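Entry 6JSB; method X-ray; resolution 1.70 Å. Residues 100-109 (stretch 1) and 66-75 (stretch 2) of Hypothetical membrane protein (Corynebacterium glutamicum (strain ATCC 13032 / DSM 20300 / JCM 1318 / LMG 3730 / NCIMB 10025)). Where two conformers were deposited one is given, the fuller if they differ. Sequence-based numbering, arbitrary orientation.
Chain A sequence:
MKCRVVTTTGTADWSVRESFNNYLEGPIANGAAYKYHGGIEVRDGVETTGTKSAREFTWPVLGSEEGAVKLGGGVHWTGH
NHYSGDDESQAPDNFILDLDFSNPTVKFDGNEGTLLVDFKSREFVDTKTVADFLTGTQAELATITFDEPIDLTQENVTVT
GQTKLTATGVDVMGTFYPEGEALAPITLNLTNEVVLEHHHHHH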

# COMPACT_ATOMS: atom_id res chain seq x y z
N ASP A 100 2.70 7.62 -3.49
CA ASP A 100 1.29 7.43 -3.23
C ASP A 100 0.91 6.02 -3.64
O ASP A 100 1.27 5.60 -4.75
CB ASP A 100 0.47 8.43 -4.03
CG ASP A 100 -0.96 8.46 -3.58
OD1 ASP A 100 -1.35 9.37 -2.78
OD2 ASP A 100 -1.75 7.61 -4.05
N PHE A 101 0.26 5.26 -2.74
CA PHE A 101 -0.29 3.95 -3.06
C PHE A 101 -1.80 4.03 -2.93
O PHE A 101 -2.29 4.50 -1.90
CB PHE A 101 0.21 2.87 -2.09
CG PHE A 101 1.65 2.44 -2.28
CD1 PHE A 101 2.22 2.41 -3.52
CD2 PHE A 101 2.37 1.90 -1.25
CE1 PHE A 101 3.55 1.90 -3.71
CE2 PHE A 101 3.72 1.45 -1.43
CZ PHE A 101 4.29 1.46 -2.66
N SER A 102 -2.54 3.46 -3.89
CA SER A 102 -3.99 3.51 -3.72
C SER A 102 -4.62 2.29 -4.38
O SER A 102 -4.00 1.60 -5.19
CB SER A 102 -4.59 4.81 -4.26
OG SER A 102 -4.38 4.92 -5.65
N ASN A 103 -5.87 1.99 -3.98
CA ASN A 103 -6.63 0.86 -4.51
C ASN A 103 -5.87 -0.47 -4.61
O ASN A 103 -5.82 -1.07 -5.68
CB ASN A 103 -7.18 1.22 -5.89
CG ASN A 103 -8.04 2.42 -5.84
OD1 ASN A 103 -8.96 2.50 -5.01
ND2 ASN A 103 -7.71 3.41 -6.67
N PRO A 104 -5.31 -0.95 -3.52
CA PRO A 104 -4.61 -2.24 -3.61
C PRO A 104 -5.56 -3.38 -3.92
O PRO A 104 -6.74 -3.37 -3.55
CB PRO A 104 -3.98 -2.44 -2.24
CG PRO A 104 -4.50 -1.30 -1.32
CD PRO A 104 -5.35 -0.38 -2.15
N THR A 105 -5.05 -4.34 -4.67
CA THR A 105 -5.81 -5.56 -4.98
C THR A 105 -4.96 -6.74 -4.52
O THR A 105 -3.78 -6.81 -4.85
CB THR A 105 -6.12 -5.65 -6.48
OG1 THR A 105 -7.03 -4.58 -6.86
CG2 THR A 105 -6.78 -6.99 -6.82
N VAL A 106 -5.58 -7.71 -3.82
CA VAL A 106 -4.88 -8.94 -3.46
C VAL A 106 -5.34 -10.03 -4.43
O VAL A 106 -6.48 -10.50 -4.34
CB VAL A 106 -5.18 -9.31 -2.01
CG1 VAL A 106 -4.53 -10.63 -1.71
CG2 VAL A 106 -4.67 -8.19 -1.07
N LYS A 107 -4.48 -10.40 -5.38
CA LYS A 107 -4.77 -11.54 -6.25
C LYS A 107 -4.31 -12.77 -5.51
O LYS A 107 -3.36 -12.70 -4.70
CB LYS A 107 -4.01 -11.40 -7.57
CG LYS A 107 -4.48 -10.22 -8.38
CD LYS A 107 -4.83 -10.68 -9.77
CE LYS A 107 -3.65 -11.43 -10.37
NZ LYS A 107 -3.98 -12.07 -11.67
N PHE A 108 -5.04 -13.88 -5.64
CA PHE A 108 -4.62 -15.06 -4.91
C PHE A 108 -4.96 -16.32 -5.71
O PHE A 108 -5.86 -16.35 -6.56
CB PHE A 108 -5.29 -15.14 -3.49
CG PHE A 108 -6.75 -15.23 -3.54
CD1 PHE A 108 -7.37 -16.49 -3.72
CD2 PHE A 108 -7.55 -14.09 -3.51
CE1 PHE A 108 -8.74 -16.57 -3.82
CE2 PHE A 108 -8.95 -14.17 -3.59
CZ PHE A 108 -9.53 -15.44 -3.74
N ASP A 109 -4.21 -17.35 -5.40
CA ASP A 109 -4.44 -18.71 -5.93
C ASP A 109 -3.95 -19.64 -4.82
O ASP A 109 -2.73 -19.78 -4.63
CB ASP A 109 -3.66 -18.88 -7.21
CG ASP A 109 -3.74 -20.25 -7.77
OD1 ASP A 109 -4.58 -21.05 -7.31
OD2 ASP A 109 -2.96 -20.50 -8.69
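Stretch 2 66-75: EGAVKLGGGV

Stretch 2 runs antiparallel to stretch 1 as a neighbouring β-strand, extended at 68-71 and again from Gly 74, with loop at Gly 72 and Gly 73. The axes of strands 104-109 and 68-71 lie at 173°, nearly exactly antiparallel, and approach to 4.6 Å.

The first ladder pairs Phe 101 with Val 75 through two bonds, Phe 101 N to Val 75 O at 3.0 Å and Val 75 N to Phe 101 O at 2.9 Å. At Ser 102 the partner is Gly 74, and the CA atoms of the two close to 4.0 Å; Ser 102 CB lies 3.8 Å from Gly 74 CA.

Asn 103 turns the corner with positive phi and psi (46/56), and stretch 2 answers with Gly 73, whose angles (106/160) would jam a CB against the preceding carbonyl. Asn 103 N still bonds Gly 73 O at 2.9 Å, while a water bridges Asn 103 OD1 (2.6 Å) and Gly 73 N (2.9 Å). Here the register shifts by one.

Beyond the corner, Pro 104 has no NH to give, but its O accepts from Leu 71 N at 2.8 Å; its CG packs 3.9 Å from Leu 71 CD1. Thr 105 faces Lys 70, whose NZ folds back to donate to Thr 105 OG1 at 3.1 Å. A second water lies 2.9 Å from Thr 105 OG1 and 2.8 Å from Leu 71 O, linking the two strands. Val 106 and Val 69 exchange paired bonds, N to O at 2.9 Å each way; their side chains share one face of the sheet, CB to CB at 4.5 Å, the face opposite the one that carries Thr 105 and Lys 70.

Lys 107 pairs with Ala 68, CA to CA at 4.3 Å. Phe 108 N closes the ladder on Gly 67 O at 2.9 Å, and its ring, at chi1 62° (p), covers Gly 67, with Gly 67 CA 3.9 Å from the centroid of the Phe 108 ring, over its face.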

# COMPACT_ATOMS: atom_id res chain seq x y z
N GLU A 66 -13.54 -13.76 -8.62
CA GLU A 66 -12.78 -15.01 -8.59
C GLU A 66 -11.28 -14.68 -8.56
O GLU A 66 -10.78 -13.96 -9.41
CB GLU A 66 -13.09 -15.91 -9.80
CG GLU A 66 -12.42 -17.28 -9.66
CD GLU A 66 -13.36 -18.48 -9.91
OE1 GLU A 66 -13.99 -18.55 -10.99
OE2 GLU A 66 -13.49 -19.38 -9.05
N GLY A 67 -10.59 -15.14 -7.51
CA GLY A 67 -9.16 -14.93 -7.42
C GLY A 67 -8.70 -13.54 -7.03
O GLY A 67 -7.49 -13.27 -7.15
N ALA A 68 -9.58 -12.66 -6.51
CA ALA A 68 -9.06 -11.36 -6.08
C ALA A 68 -9.93 -10.72 -5.02
O ALA A 68 -11.16 -10.81 -5.09
CB ALA A 68 -8.95 -10.38 -7.27
N VAL A 69 -9.30 -10.02 -4.07
CA VAL A 69 -10.01 -9.15 -3.13
C VAL A 69 -9.60 -7.73 -3.50
O VAL A 69 -8.40 -7.43 -3.50
CB VAL A 69 -9.63 -9.45 -1.67
CG1 VAL A 69 -10.38 -8.51 -0.66
CG2 VAL A 69 -9.93 -10.97 -1.37
N LYS A 70 -10.58 -6.88 -3.80
CA LYS A 70 -10.33 -5.50 -4.26
C LYS A 70 -10.44 -4.60 -3.04
O LYS A 70 -11.44 -4.66 -2.32
CB LYS A 70 -11.38 -5.08 -5.31
CG LYS A 70 -11.57 -6.11 -6.44
CD LYS A 70 -10.42 -6.10 -7.38
CE LYS A 70 -10.42 -4.89 -8.28
NZ LYS A 70 -9.17 -5.01 -9.07
N LEU A 71 -9.40 -3.82 -2.77
CA LEU A 71 -9.40 -2.83 -1.69
C LEU A 71 -9.53 -1.42 -2.27
O LEU A 71 -9.22 -1.16 -3.44
CB LEU A 71 -8.11 -2.93 -0.86
CG LEU A 71 -7.72 -4.33 -0.32
CD1 LEU A 71 -6.35 -4.37 0.32
CD2 LEU A 71 -8.79 -4.90 0.62
N GLY A 72 -9.99 -0.49 -1.43
CA GLY A 72 -10.00 0.92 -1.77
C GLY A 72 -9.03 1.64 -0.84
O GLY A 72 -8.36 1.01 -0.03
N GLY A 73 -8.95 2.96 -1.01
CA GLY A 73 -8.16 3.76 -0.09
C GLY A 73 -6.85 4.23 -0.71
O GLY A 73 -6.37 3.69 -1.70
N GLY A 74 -6.28 5.27 -0.11
CA GLY A 74 -5.02 5.82 -0.59
C GLY A 74 -4.18 6.28 0.58
O GLY A 74 -4.70 6.70 1.62
N VAL A 75 -2.85 6.18 0.41
CA VAL A 75 -1.90 6.72 1.39
C VAL A 75 -0.83 7.50 0.63
O VAL A 75 -0.34 7.04 -0.40
CB VAL A 75 -1.24 5.61 2.22
CG1 VAL A 75 -0.21 6.22 3.16
CG2 VAL A 75 -2.31 4.82 3.02
O HOH W 1 -8.75 -2.51 -5.87
O HOH W 2 -10.00 4.24 -3.35